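Esterase/lipase (Uncultured bacterium, PDB 3K6K) probably hydrolyses carboxylic ester bonds, as an esterase/lipase of the alpha/beta hydrolase fold that is homologous to hormone-sensitive lipase. Local coordinates at residues 80-85 with 113-118; 125-130 with 217-222; 151-156 with 176-181; 181-186 with 243-248; 185-190 with 251-256. One frame throughout, in Å; residues are numbered along the deposited sequence.

How the contacts relate
Contacts 1, 3 and 4 follow the central sheet from strand 113-117 through 82-86, 151-156 and 180-184 to 243-248, and all three are largely buried. Contacts 3 and 4 share Leu-181 and use the two edges of strand 180-184. Their chemistry is that of parallel sheet, backbone hydrogen bonds between layers of aliphatic side chains, with a histidine-tryptophan bond added in contact 1. Contact 5 takes over where strands 180-184 and 243-248 end, sharing Ser-185 and Pro-186 with contact 4, and it relies on buried carboxylates. Contact 2 is partly buried, joins two helix ends farther out, and reaches contact 5 through packing on Leu-190.

Contact 1 (80-85 with 113-118); sequences AAHILY and TLWSLD
The imidazole of His-82 and the indole of Trp-115 meet rim to rim, pointing the same way from one side of the sheet. At the histidine edge, near the ring plane, lies Trp-115 NE1, which donates to His-82 ND1 across 3.0 Å; the bond also stays close to the indole plane, so ND1 acts as acceptor and is presumably the unprotonated nitrogen. Both side chains have CG anti to their own carbonyl carbon, which sets them side by side. The indole edge also faces Ile-83 O, 3.6 Å from Trp-115 CD1. Over one histidine face, toward the rim, sits a water that accepts from Thr-113 OG1 and donates to Ala-81 O.

The strands that carry these rings run parallel, at 16°, with five backbone hydrogen bonds. The shortest, Trp-115 N to Ile-83 O at 2.8 Å, lies nearly along the C=O axis. On the opposite side of the sheet Ile-83 CG2 touches Leu-114 CD1 at 4.0 Å, and Tyr-85 CB lies 4.1 Å from Leu-114 CD2: branched aliphatic groups suit a layer roofed by a helix. The Tyr-85 ring leads away from strand 113-117, and its OH is hydrogen-bonded to Asp-156 OD1.

The pair closes the beta-alpha-beta unit of strand 82-86, helix 96-110 and strand 113-117. Helix 96-110 covers the Ile-83 and Tyr-85 side, helix 129-145 covers Leu-84 and Trp-115, and strands 151-156 and 68-74 flank the two strands.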
# COMPACT_ATOMS: atom_id res chain seq x y z
N ALA A 80 4.10 26.86 8.81
CA ALA A 80 2.71 27.30 8.68
C ALA A 80 1.74 26.18 8.27
O ALA A 80 0.58 26.45 8.04
CB ALA A 80 2.60 28.46 7.71
N ALA A 81 2.22 24.95 8.23
CA ALA A 81 1.36 23.77 8.03
C ALA A 81 0.42 23.51 9.23
O ALA A 81 0.77 23.75 10.39
CB ALA A 81 2.23 22.56 7.76
N HIS A 82 -0.78 23.04 8.96
CA HIS A 82 -1.69 22.62 10.00
C HIS A 82 -2.07 21.19 9.76
O HIS A 82 -2.30 20.82 8.57
CB HIS A 82 -2.94 23.49 9.96
CG HIS A 82 -2.65 24.94 10.21
ND1 HIS A 82 -2.75 25.50 11.47
CD2 HIS A 82 -2.18 25.91 9.40
CE1 HIS A 82 -2.39 26.77 11.40
NE2 HIS A 82 -2.04 27.04 10.16
N ILE A 83 -2.14 20.40 10.86
CA ILE A 83 -2.65 19.05 10.86
C ILE A 83 -3.95 19.05 11.67
O ILE A 83 -3.98 19.44 12.85
CB ILE A 83 -1.63 17.96 11.48
CG1 ILE A 83 -0.24 18.03 10.83
CG2 ILE A 83 -2.23 16.55 11.37
CD1 ILE A 83 0.84 17.15 11.47
N LEU A 84 -5.03 18.59 11.07
CA LEU A 84 -6.23 18.52 11.80
C LEU A 84 -6.39 17.04 12.16
O LEU A 84 -6.58 16.24 11.26
CB LEU A 84 -7.39 18.97 10.91
CG LEU A 84 -8.80 18.84 11.51
CD1 LEU A 84 -8.79 19.48 12.94
CD2 LEU A 84 -9.88 19.48 10.61
N TYR A 85 -6.30 16.71 13.46
CA TYR A 85 -6.24 15.32 13.94
C TYR A 85 -7.55 14.78 14.60
O TYR A 85 -8.11 15.42 15.49
CB TYR A 85 -5.03 15.08 14.88
CG TYR A 85 -4.74 13.61 15.08
CD1 TYR A 85 -5.44 12.87 16.04
CD2 TYR A 85 -3.79 12.94 14.28
CE1 TYR A 85 -5.21 11.48 16.17
CE2 TYR A 85 -3.54 11.60 14.40
CZ TYR A 85 -4.25 10.86 15.35
OH TYR A 85 -4.03 9.50 15.47
N THR A 113 1.49 22.85 13.22
CA THR A 113 0.57 23.08 14.28
C THR A 113 -0.50 22.02 14.13
O THR A 113 -1.18 21.95 13.12
CB THR A 113 -0.01 24.50 14.20
OG1 THR A 113 1.08 25.45 14.22
CG2 THR A 113 -0.96 24.77 15.34
N LEU A 114 -0.67 21.22 15.16
CA LEU A 114 -1.64 20.16 15.08
C LEU A 114 -2.80 20.54 16.00
O LEU A 114 -2.59 21.07 17.07
CB LEU A 114 -0.96 18.85 15.48
CG LEU A 114 -1.82 17.59 15.54
CD1 LEU A 114 -0.96 16.34 15.20
CD2 LEU A 114 -2.43 17.48 16.94
N TRP A 115 -4.02 20.25 15.58
CA TRP A 115 -5.21 20.64 16.30
C TRP A 115 -5.89 19.31 16.51
O TRP A 115 -6.43 18.77 15.55
CB TRP A 115 -6.14 21.45 15.39
CG TRP A 115 -5.54 22.73 14.89
CD1 TRP A 115 -4.58 22.87 13.94
CD2 TRP A 115 -5.86 24.07 15.34
NE1 TRP A 115 -4.28 24.19 13.75
CE2 TRP A 115 -5.06 24.96 14.60
CE3 TRP A 115 -6.76 24.59 16.31
CZ2 TRP A 115 -5.09 26.37 14.80
CZ3 TRP A 115 -6.82 25.99 16.49
CH2 TRP A 115 -5.98 26.87 15.73
N SER A 116 -5.84 18.79 17.73
CA SER A 116 -6.44 17.50 18.02
C SER A 116 -7.87 17.69 18.49
O SER A 116 -8.15 18.24 19.58
CB SER A 116 -5.57 16.69 19.00
OG SER A 116 -6.16 15.42 19.27
N LEU A 117 -8.79 17.26 17.64
CA LEU A 117 -10.17 17.63 17.86
C LEU A 117 -10.79 16.82 18.94
O LEU A 117 -10.61 15.63 18.95
CB LEU A 117 -10.96 17.44 16.57
CG LEU A 117 -12.33 18.06 16.65
CD1 LEU A 117 -12.17 19.56 16.35
CD2 LEU A 117 -13.33 17.37 15.70
N ASP A 118 -11.54 17.45 19.86
CA ASP A 118 -12.43 16.70 20.79
C ASP A 118 -13.83 16.53 20.19
O ASP A 118 -14.83 16.98 20.75
CB ASP A 118 -12.51 17.38 22.18
CG ASP A 118 -12.76 16.40 23.35
OD1 ASP A 118 -13.43 15.35 23.23
OD2 ASP A 118 -12.25 16.70 24.42
O HOH W 1 1.65 26.10 11.77
O HOH W 2 -8.63 14.04 18.43

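Contact 2 (125-130 with 217-222); sequences NPFPAA and ELYVGG
Tyr-219, in the last turn of helix 209-220, has the most surface buried by this contact, followed by Phe-127 and Pro-126. With CG anti to the backbone N, the tyrosine ring reaches back to the loop before helix 129-145; Tyr-91 stacks on it. Phe-127 CB stands over its centre, 4.0 Å from the centroid and 12° off the ring normal, a CH-pi contact. The phenyl group then continues past the ring, so that Tyr-219 OH meets its edge, 3.8 Å from Phe-127 CD1. Pro-128 CB covers one face of the phenyl ring.

The same two residues are tied by backbone: Phe-127 N donates to Tyr-219 O at 2.8 Å, lying in the carbonyl plane. Pro-126 CB packs 3.6 Å from Tyr-219 O. A water donates to both Phe-127 O and Val-220 O; with Phe-127 N on Tyr-219 O, two carbonyls of the last helical turn are thus met by donors from outside the helix. Gly-221, with positive phi, ends the helix readily because it has no side chain.

Pro-128, after a cis peptide bond, is the N-cap residue of helix 129-145. The contact thus docks a helix C-terminus on a helix start. Helix 209-220 belongs to the excursion between strands 180-184 and 243-248, a place where alpha/beta hydrolases commonly carry insertions.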
# COMPACT_ATOMS: atom_id res chain seq x y z
N ASN A 125 -23.80 11.09 21.88
CA ASN A 125 -24.10 11.61 20.58
C ASN A 125 -23.71 10.62 19.47
O ASN A 125 -22.53 10.52 19.14
CB ASN A 125 -23.36 12.92 20.42
CG ASN A 125 -23.46 13.82 21.66
OD1 ASN A 125 -22.67 13.68 22.62
ND2 ASN A 125 -24.38 14.77 21.63
N PRO A 126 -24.69 9.89 18.89
CA PRO A 126 -24.47 8.92 17.80
C PRO A 126 -24.22 9.54 16.40
O PRO A 126 -24.25 10.76 16.23
CB PRO A 126 -25.78 8.12 17.76
CG PRO A 126 -26.60 8.62 18.92
CD PRO A 126 -26.12 10.00 19.20
N PHE A 127 -23.94 8.68 15.41
CA PHE A 127 -23.85 9.16 14.03
C PHE A 127 -25.09 10.01 13.74
O PHE A 127 -26.21 9.54 13.99
CB PHE A 127 -23.80 8.00 13.04
CG PHE A 127 -23.92 8.45 11.62
CD1 PHE A 127 -22.83 8.99 10.95
CD2 PHE A 127 -25.13 8.37 10.96
CE1 PHE A 127 -22.95 9.44 9.63
CE2 PHE A 127 -25.26 8.81 9.67
CZ PHE A 127 -24.17 9.34 9.00
N PRO A 128 -24.93 11.21 13.13
CA PRO A 128 -23.72 11.84 12.51
C PRO A 128 -22.90 12.85 13.31
O PRO A 128 -22.16 13.66 12.70
CB PRO A 128 -24.31 12.62 11.34
CG PRO A 128 -25.69 13.10 11.92
CD PRO A 128 -26.17 11.87 12.69
N ALA A 129 -23.02 12.83 14.64
CA ALA A 129 -22.47 13.93 15.41
C ALA A 129 -20.98 14.22 15.15
O ALA A 129 -20.60 15.36 14.80
CB ALA A 129 -22.75 13.75 16.90
N ALA A 130 -20.14 13.20 15.32
CA ALA A 130 -18.67 13.33 15.15
C ALA A 130 -18.28 13.81 13.74
O ALA A 130 -17.37 14.65 13.59
CB ALA A 130 -17.97 11.97 15.48
N GLU A 217 -22.15 -0.44 17.52
CA GLU A 217 -23.59 -0.23 17.45
C GLU A 217 -23.95 1.11 18.09
O GLU A 217 -24.78 1.83 17.57
CB GLU A 217 -24.35 -1.38 18.08
CG GLU A 217 -25.89 -1.31 17.85
CD GLU A 217 -26.30 -1.38 16.37
OE1 GLU A 217 -26.86 -0.36 15.86
OE2 GLU A 217 -26.06 -2.43 15.71
N LEU A 218 -23.29 1.46 19.19
CA LEU A 218 -23.55 2.74 19.85
C LEU A 218 -23.42 3.95 18.92
O LEU A 218 -24.12 4.96 19.06
CB LEU A 218 -22.70 2.91 21.12
CG LEU A 218 -22.80 1.74 22.12
CD1 LEU A 218 -21.67 1.75 23.19
CD2 LEU A 218 -24.20 1.60 22.78
N TYR A 219 -22.52 3.84 17.95
CA TYR A 219 -22.33 4.90 16.99
C TYR A 219 -23.40 4.86 15.89
O TYR A 219 -23.97 5.89 15.56
CB TYR A 219 -20.96 4.77 16.36
CG TYR A 219 -20.60 5.90 15.43
CD1 TYR A 219 -20.24 5.65 14.09
CD2 TYR A 219 -20.59 7.23 15.89
CE1 TYR A 219 -19.90 6.68 13.23
CE2 TYR A 219 -20.26 8.27 15.04
CZ TYR A 219 -19.88 7.99 13.71
OH TYR A 219 -19.54 9.02 12.88
N VAL A 220 -23.63 3.67 15.35
CA VAL A 220 -24.53 3.44 14.23
C VAL A 220 -25.97 3.66 14.66
O VAL A 220 -26.64 4.63 14.24
CB VAL A 220 -24.39 2.01 13.73
CG1 VAL A 220 -25.37 1.75 12.68
CG2 VAL A 220 -23.00 1.74 13.17
N GLY A 221 -26.43 2.72 15.49
CA GLY A 221 -27.72 2.72 16.20
C GLY A 221 -29.05 3.01 15.51
O GLY A 221 -29.69 4.01 15.79
N GLY A 222 -29.44 2.15 14.60
CA GLY A 222 -30.66 2.44 13.85
C GLY A 222 -30.21 2.75 12.43
O GLY A 222 -30.79 2.19 11.50
O HOH W 3 -27.24 7.22 14.05

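Contact 3 (151-156 with 176-181); sequences IIIAGD and PMPAGL
Strand 151-156 runs parallel to the incoming chain, and the two backbone hydrogen bonds differ in quality: Ile-153 N to Gly-180 O is nearly straight at 3.0 Å, with the donor in the carbonyl plane, whereas Ala-179 N to Ile-151 O is short, 2.8 Å, but bent to 131°.

Ile-153 carries most of the side-chain packing. Its CG1, anti to the carbonyl carbon, lies 3.6 Å from Pro-178 CG, the proline ring crossing it obliquely. Leu-181 points the same way as Ile-153 and lays CD2 alongside it, 3.9 Å from Ile-153 CB. These segments are the two strands of a beta-alpha-beta crossover through helix 158-172, against which Ile-153, Pro-178 and Leu-181 all pack. Gly-155 near the end of strand 151-156 belongs to a GxSxG sequence, consistent with the nucleophile elbow of alpha/beta hydrolases.

On the other side of the sheet Ile-152 turns its CD1 back over the neighbouring backbone, 3.5 Å from Gly-180 N. Gly-180, lacking a side chain, leaves room for that methyl. Ala-179 CB adds a looser contact to Ile-152 CD1 at 4.2 Å. Pro-178 CB comes to 3.3 Å from Ile-151 O, beside the bent Ala-179 bond.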
# COMPACT_ATOMS: atom_id res chain seq x y z
N ILE A 151 -3.12 22.12 4.90
CA ILE A 151 -3.78 21.29 5.86
C ILE A 151 -3.67 19.84 5.45
O ILE A 151 -3.91 19.52 4.27
CB ILE A 151 -5.24 21.67 6.00
CG1 ILE A 151 -5.34 23.14 6.42
CG2 ILE A 151 -5.92 20.81 7.04
CD1 ILE A 151 -6.76 23.64 6.33
N ILE A 152 -3.26 19.00 6.41
CA ILE A 152 -3.41 17.55 6.35
C ILE A 152 -4.47 17.05 7.35
O ILE A 152 -4.63 17.59 8.45
CB ILE A 152 -2.09 16.87 6.70
CG1 ILE A 152 -0.98 17.26 5.69
CG2 ILE A 152 -2.31 15.37 6.78
CD1 ILE A 152 -1.09 16.53 4.27
N ILE A 153 -5.19 16.00 6.99
CA ILE A 153 -6.16 15.45 7.91
C ILE A 153 -5.67 14.06 8.28
O ILE A 153 -5.42 13.24 7.38
CB ILE A 153 -7.52 15.31 7.30
CG1 ILE A 153 -7.83 16.50 6.41
CG2 ILE A 153 -8.56 15.11 8.35
CD1 ILE A 153 -8.21 17.77 7.12
N ALA A 154 -5.54 13.82 9.60
CA ALA A 154 -4.93 12.62 10.17
C ALA A 154 -5.80 12.05 11.28
O ALA A 154 -6.64 12.73 11.83
CB ALA A 154 -3.56 12.94 10.68
N GLY A 155 -5.59 10.80 11.63
CA GLY A 155 -6.50 10.13 12.56
C GLY A 155 -6.28 8.62 12.59
O GLY A 155 -5.80 8.03 11.60
N ASP A 156 -6.59 8.01 13.73
CA ASP A 156 -6.40 6.58 13.90
C ASP A 156 -7.75 5.83 14.16
O ASP A 156 -8.75 6.41 14.62
CB ASP A 156 -5.34 6.30 14.97
CG ASP A 156 -5.71 6.86 16.35
OD1 ASP A 156 -5.54 8.10 16.60
OD2 ASP A 156 -6.20 6.07 17.16
N PRO A 176 -13.12 23.19 -0.29
CA PRO A 176 -11.98 22.64 -1.03
C PRO A 176 -11.41 21.41 -0.31
O PRO A 176 -11.84 21.12 0.81
CB PRO A 176 -10.95 23.78 -1.05
CG PRO A 176 -11.39 24.75 0.01
CD PRO A 176 -12.86 24.53 0.28
N MET A 177 -10.49 20.69 -0.96
CA MET A 177 -9.85 19.51 -0.39
C MET A 177 -8.46 19.88 0.11
O MET A 177 -7.80 20.70 -0.49
CB MET A 177 -9.78 18.35 -1.38
CG MET A 177 -11.12 17.66 -1.70
SD MET A 177 -11.97 16.95 -0.27
CE MET A 177 -13.01 15.77 -1.02
N PRO A 178 -8.01 19.22 1.20
CA PRO A 178 -6.76 19.46 1.86
C PRO A 178 -5.60 18.91 1.06
O PRO A 178 -5.79 18.25 0.08
CB PRO A 178 -6.89 18.69 3.16
CG PRO A 178 -8.30 18.33 3.32
CD PRO A 178 -8.85 18.24 1.93
N ALA A 179 -4.38 19.25 1.50
CA ALA A 179 -3.19 18.71 0.86
C ALA A 179 -3.05 17.18 0.93
O ALA A 179 -2.37 16.64 0.10
CB ALA A 179 -1.95 19.41 1.37
N GLY A 180 -3.69 16.49 1.89
CA GLY A 180 -3.61 15.00 2.02
C GLY A 180 -4.38 14.41 3.21
O GLY A 180 -4.83 15.11 4.10
N LEU A 181 -4.58 13.10 3.20
CA LEU A 181 -5.20 12.43 4.28
C LEU A 181 -4.19 11.41 4.84
O LEU A 181 -3.70 10.55 4.05
CB LEU A 181 -6.45 11.70 3.74
CG LEU A 181 -7.53 12.56 3.03
CD1 LEU A 181 -8.49 11.73 2.26
CD2 LEU A 181 -8.31 13.41 4.01

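Contact 4 (181-186 with 243-248)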
# COMPACT_ATOMS: atom_id res chain seq x y z
N LEU A 181 -4.58 13.10 3.20
CA LEU A 181 -5.20 12.43 4.28
C LEU A 181 -4.19 11.41 4.84
O LEU A 181 -3.70 10.55 4.05
CB LEU A 181 -6.45 11.70 3.74
CG LEU A 181 -7.53 12.56 3.03
CD1 LEU A 181 -8.49 11.73 2.26
CD2 LEU A 181 -8.31 13.41 4.01
N VAL A 182 -3.84 11.47 6.14
CA VAL A 182 -3.14 10.34 6.81
C VAL A 182 -4.03 9.49 7.72
O VAL A 182 -4.80 10.01 8.53
CB VAL A 182 -1.94 10.79 7.58
CG1 VAL A 182 -1.15 9.58 8.09
CG2 VAL A 182 -1.04 11.66 6.68
N MET A 183 -3.92 8.17 7.63
CA MET A 183 -4.75 7.26 8.44
C MET A 183 -3.95 6.10 9.07
O MET A 183 -3.26 5.35 8.39
CB MET A 183 -5.94 6.69 7.62
CG MET A 183 -6.90 7.76 7.10
SD MET A 183 -8.04 7.04 5.91
CE MET A 183 -7.17 7.36 4.39
N LEU A 184 -4.06 5.95 10.38
CA LEU A 184 -3.28 4.97 11.13
C LEU A 184 -4.29 3.88 11.50
O LEU A 184 -5.22 4.17 12.27
CB LEU A 184 -2.70 5.70 12.36
CG LEU A 184 -1.36 6.44 12.33
CD1 LEU A 184 -0.86 6.81 10.92
CD2 LEU A 184 -1.17 7.61 13.33
N SER A 185 -4.20 2.68 10.90
CA SER A 185 -5.12 1.57 11.18
C SER A 185 -6.59 2.00 11.09
O SER A 185 -7.37 1.76 12.05
CB SER A 185 -4.90 1.02 12.60
OG SER A 185 -3.60 0.43 12.78
N PRO A 186 -7.01 2.60 9.95
CA PRO A 186 -8.35 3.17 9.88
C PRO A 186 -9.49 2.15 10.08
O PRO A 186 -9.42 1.01 9.60
CB PRO A 186 -8.39 3.82 8.49
CG PRO A 186 -7.33 3.21 7.74
CD PRO A 186 -6.31 2.67 8.66
N MET A 243 -3.80 9.81 -0.16
CA MET A 243 -3.92 9.07 1.07
C MET A 243 -2.62 8.33 1.39
O MET A 243 -2.00 7.74 0.49
CB MET A 243 -5.05 8.07 0.91
CG MET A 243 -6.46 8.65 0.87
SD MET A 243 -7.58 7.24 0.70
CE MET A 243 -9.25 7.91 0.80
N LEU A 244 -2.20 8.42 2.65
CA LEU A 244 -1.15 7.57 3.20
C LEU A 244 -1.86 6.81 4.31
O LEU A 244 -2.48 7.41 5.18
CB LEU A 244 0.01 8.40 3.74
CG LEU A 244 1.19 7.60 4.36
CD1 LEU A 244 2.11 6.86 3.28
CD2 LEU A 244 2.00 8.48 5.31
N ILE A 245 -1.88 5.47 4.20
CA ILE A 245 -2.39 4.56 5.22
C ILE A 245 -1.21 3.76 5.85
O ILE A 245 -0.34 3.20 5.16
CB ILE A 245 -3.48 3.57 4.63
CG1 ILE A 245 -4.58 4.33 3.89
CG2 ILE A 245 -4.14 2.74 5.74
CD1 ILE A 245 -5.35 3.50 3.05
N HIS A 246 -1.10 3.77 7.17
CA HIS A 246 -0.22 2.80 7.83
C HIS A 246 -1.03 1.79 8.61
O HIS A 246 -2.14 2.12 9.06
CB HIS A 246 0.75 3.49 8.74
CG HIS A 246 1.88 4.10 7.99
ND1 HIS A 246 3.04 4.53 8.60
CD2 HIS A 246 2.06 4.28 6.66
CE1 HIS A 246 3.85 5.00 7.69
NE2 HIS A 246 3.30 4.83 6.50
N VAL A 247 -0.52 0.58 8.80
CA VAL A 247 -1.26 -0.39 9.61
C VAL A 247 -0.30 -1.51 9.99
O VAL A 247 0.78 -1.65 9.38
CB VAL A 247 -2.52 -0.90 8.77
CG1 VAL A 247 -2.08 -1.61 7.44
CG2 VAL A 247 -3.48 -1.76 9.58
N GLY A 248 -0.67 -2.31 11.00
CA GLY A 248 0.11 -3.46 11.42
C GLY A 248 -0.46 -4.77 10.91
O GLY A 248 -1.62 -4.83 10.47
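Four backbone hydrogen bonds join the parallel strands, each nearly along its C=O axis. Leu-181 O and Met-183 O receive the amides of Leu-244 and His-246, and Leu-244 O and His-246 O receive those of Met-183 and Ser-185. The last, Ser-185 N to His-246 O at 2.8 Å, is the straightest, at 175°, although Ser-185 has already left strand conformation with positive phi. CA-H...O contacts fill in between, as from Met-243 CA to Leu-181 O at 3.3 Å.

Apolar packing is densest on the side of Leu-181, Met-183, Met-243 and Ile-245. The extended chain of Met-243 runs beside Leu-181, whose CD1 lies 3.9 Å from Met-243 CG. Met-183 bends at chi3 (-93°), bringing its CE to 3.7 Å from Met-243 SD; the flexible thioether of Met-183 can fit its bend to helices 158-172 and 254-266, both of which it touches. Pro-186 crosses Ile-245 at about a right angle, its CD 3.6 Å from Ile-245 CG2. On the opposite side Val-182, Leu-184, Leu-244 and His-246 meet helix 291-305, where Ser-296 bonds His-246 ND1.

Such parallel neighbours, sandwiched between helices, form the core of the alpha/beta hydrolase sheet, and their C-terminal ends lead to the loops that probably build the active site.

Contact 5 (185-190 with 251-256); sequences SPFVDL and EALLSD
The loops following strands 180-184 and 243-248 meet at the probable catalytic triad; segment 251-256 supplies its acid, Glu-251, the likely partner of Ser-157 and His-281, as expected of the alpha/beta hydrolase family. Ser-185 OG donates to Glu-251 OE2 at 2.5 Å, and OE2 receives the bond on its syn lone pair, the side facing OE1. The glutamate chain, bent at chi2, presents both oxygens: OE2 also accepts from Gly-248 N, and OE1 bonds His-281 ND1. Ser-185 is thus probably a second-shell residue, helping to fix the rotation of the carboxylate, while Val-282 N bonds the serine oxygen in turn.

A second carboxylate, Asp-256 in the first turn of helix 254-266, grips the loop backbone. Its OD1 takes Val-188 N at a very short 2.5 Å and Asp-189 N at 3.0 Å, both from above the carboxylate plane. Asp suits this place because its short arm reaches two successive amides. Packing is tight there: Val-188 CG2, in the crowded position between backbone N and carbonyl carbon, lies 3.4 Å from Asp-256 CB. The Phe-187 ring runs beside the carboxylate, planes 16° apart, so that Asp-256 OD1 faces its edge, 3.6 Å from Phe-187 CD2. Leu-253 CD1 comes to 3.4 Å from Phe-187 CD2, and Leu-190 CD1 covers one ring face. A water donates to both Pro-186 O and Leu-253 O.

With its amide donors and its position in a helix N-terminal turn, Asp-256 is probably kept ionised, and the donors on Glu-251 would likewise stabilise a negative charge facing His-281.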
# COMPACT_ATOMS: atom_id res chain seq x y z
N SER A 185 -4.20 2.68 10.90
CA SER A 185 -5.12 1.57 11.18
C SER A 185 -6.59 2.00 11.09
O SER A 185 -7.37 1.76 12.05
CB SER A 185 -4.90 1.02 12.60
OG SER A 185 -3.60 0.43 12.78
N PRO A 186 -7.01 2.60 9.95
CA PRO A 186 -8.35 3.17 9.88
C PRO A 186 -9.49 2.15 10.08
O PRO A 186 -9.42 1.01 9.60
CB PRO A 186 -8.39 3.82 8.49
CG PRO A 186 -7.33 3.21 7.74
CD PRO A 186 -6.31 2.67 8.66
N PHE A 187 -10.52 2.56 10.82
CA PHE A 187 -11.73 1.72 11.03
C PHE A 187 -12.76 2.22 10.04
O PHE A 187 -13.31 3.31 10.20
CB PHE A 187 -12.23 1.90 12.47
CG PHE A 187 -13.42 1.01 12.86
CD1 PHE A 187 -14.21 1.35 13.94
CD2 PHE A 187 -13.68 -0.20 12.19
CE1 PHE A 187 -15.26 0.57 14.31
CE2 PHE A 187 -14.70 -1.00 12.58
CZ PHE A 187 -15.50 -0.63 13.66
N VAL A 188 -12.98 1.47 8.96
CA VAL A 188 -13.73 2.01 7.87
C VAL A 188 -14.80 1.08 7.34
O VAL A 188 -15.45 1.41 6.35
CB VAL A 188 -12.82 2.45 6.71
CG1 VAL A 188 -12.23 3.78 7.02
CG2 VAL A 188 -11.74 1.40 6.41
N ASP A 189 -14.98 -0.06 7.99
CA ASP A 189 -16.07 -0.95 7.62
C ASP A 189 -16.78 -1.49 8.84
O ASP A 189 -16.42 -2.55 9.33
CB ASP A 189 -15.54 -2.13 6.83
CG ASP A 189 -16.66 -2.95 6.19
OD1 ASP A 189 -16.36 -3.80 5.33
OD2 ASP A 189 -17.84 -2.74 6.53
N LEU A 190 -17.80 -0.77 9.34
CA LEU A 190 -18.55 -1.22 10.52
C LEU A 190 -19.39 -2.45 10.33
O LEU A 190 -20.05 -2.91 11.28
CB LEU A 190 -19.37 -0.09 11.11
CG LEU A 190 -18.44 0.67 12.06
CD1 LEU A 190 -17.30 1.38 11.27
CD2 LEU A 190 -19.25 1.69 12.86
N GLU A 251 -3.79 -7.27 13.01
CA GLU A 251 -4.96 -6.43 13.01
C GLU A 251 -6.22 -7.09 12.43
O GLU A 251 -6.31 -7.45 11.25
CB GLU A 251 -4.62 -5.13 12.29
CG GLU A 251 -3.61 -4.32 13.04
CD GLU A 251 -3.88 -2.83 12.95
OE1 GLU A 251 -5.06 -2.50 13.10
OE2 GLU A 251 -2.96 -1.99 12.73
N ALA A 252 -7.22 -7.23 13.30
CA ALA A 252 -8.54 -7.67 12.86
C ALA A 252 -9.06 -6.76 11.70
O ALA A 252 -9.85 -7.22 10.89
CB ALA A 252 -9.52 -7.61 14.04
N LEU A 253 -8.62 -5.49 11.68
CA LEU A 253 -9.05 -4.44 10.73
C LEU A 253 -7.98 -4.15 9.61
O LEU A 253 -7.94 -3.09 8.98
CB LEU A 253 -9.41 -3.14 11.47
CG LEU A 253 -10.42 -3.20 12.64
CD1 LEU A 253 -10.81 -1.81 13.14
CD2 LEU A 253 -11.68 -3.96 12.18
N LEU A 254 -7.12 -5.12 9.40
CA LEU A 254 -6.19 -5.07 8.29
C LEU A 254 -6.92 -4.98 6.97
O LEU A 254 -6.44 -4.28 6.06
CB LEU A 254 -5.27 -6.30 8.24
CG LEU A 254 -4.26 -6.33 7.06
CD1 LEU A 254 -3.26 -5.24 7.18
CD2 LEU A 254 -3.52 -7.72 7.00
N SER A 255 -8.03 -5.71 6.81
CA SER A 255 -8.69 -5.68 5.51
C SER A 255 -9.40 -4.32 5.32
O SER A 255 -9.77 -4.01 4.20
CB SER A 255 -9.63 -6.87 5.29
OG SER A 255 -8.95 -8.11 5.40
N ASP A 256 -9.54 -3.52 6.39
CA ASP A 256 -10.05 -2.13 6.25
C ASP A 256 -9.05 -1.25 5.44
O ASP A 256 -9.44 -0.48 4.53
CB ASP A 256 -10.33 -1.44 7.61
CG ASP A 256 -11.73 -1.79 8.23
OD1 ASP A 256 -12.29 -0.93 8.90
OD2 ASP A 256 -12.29 -2.88 8.05
O HOH W 4 -7.16 -0.58 9.11
O HOH W 5 -14.17 -4.25 9.35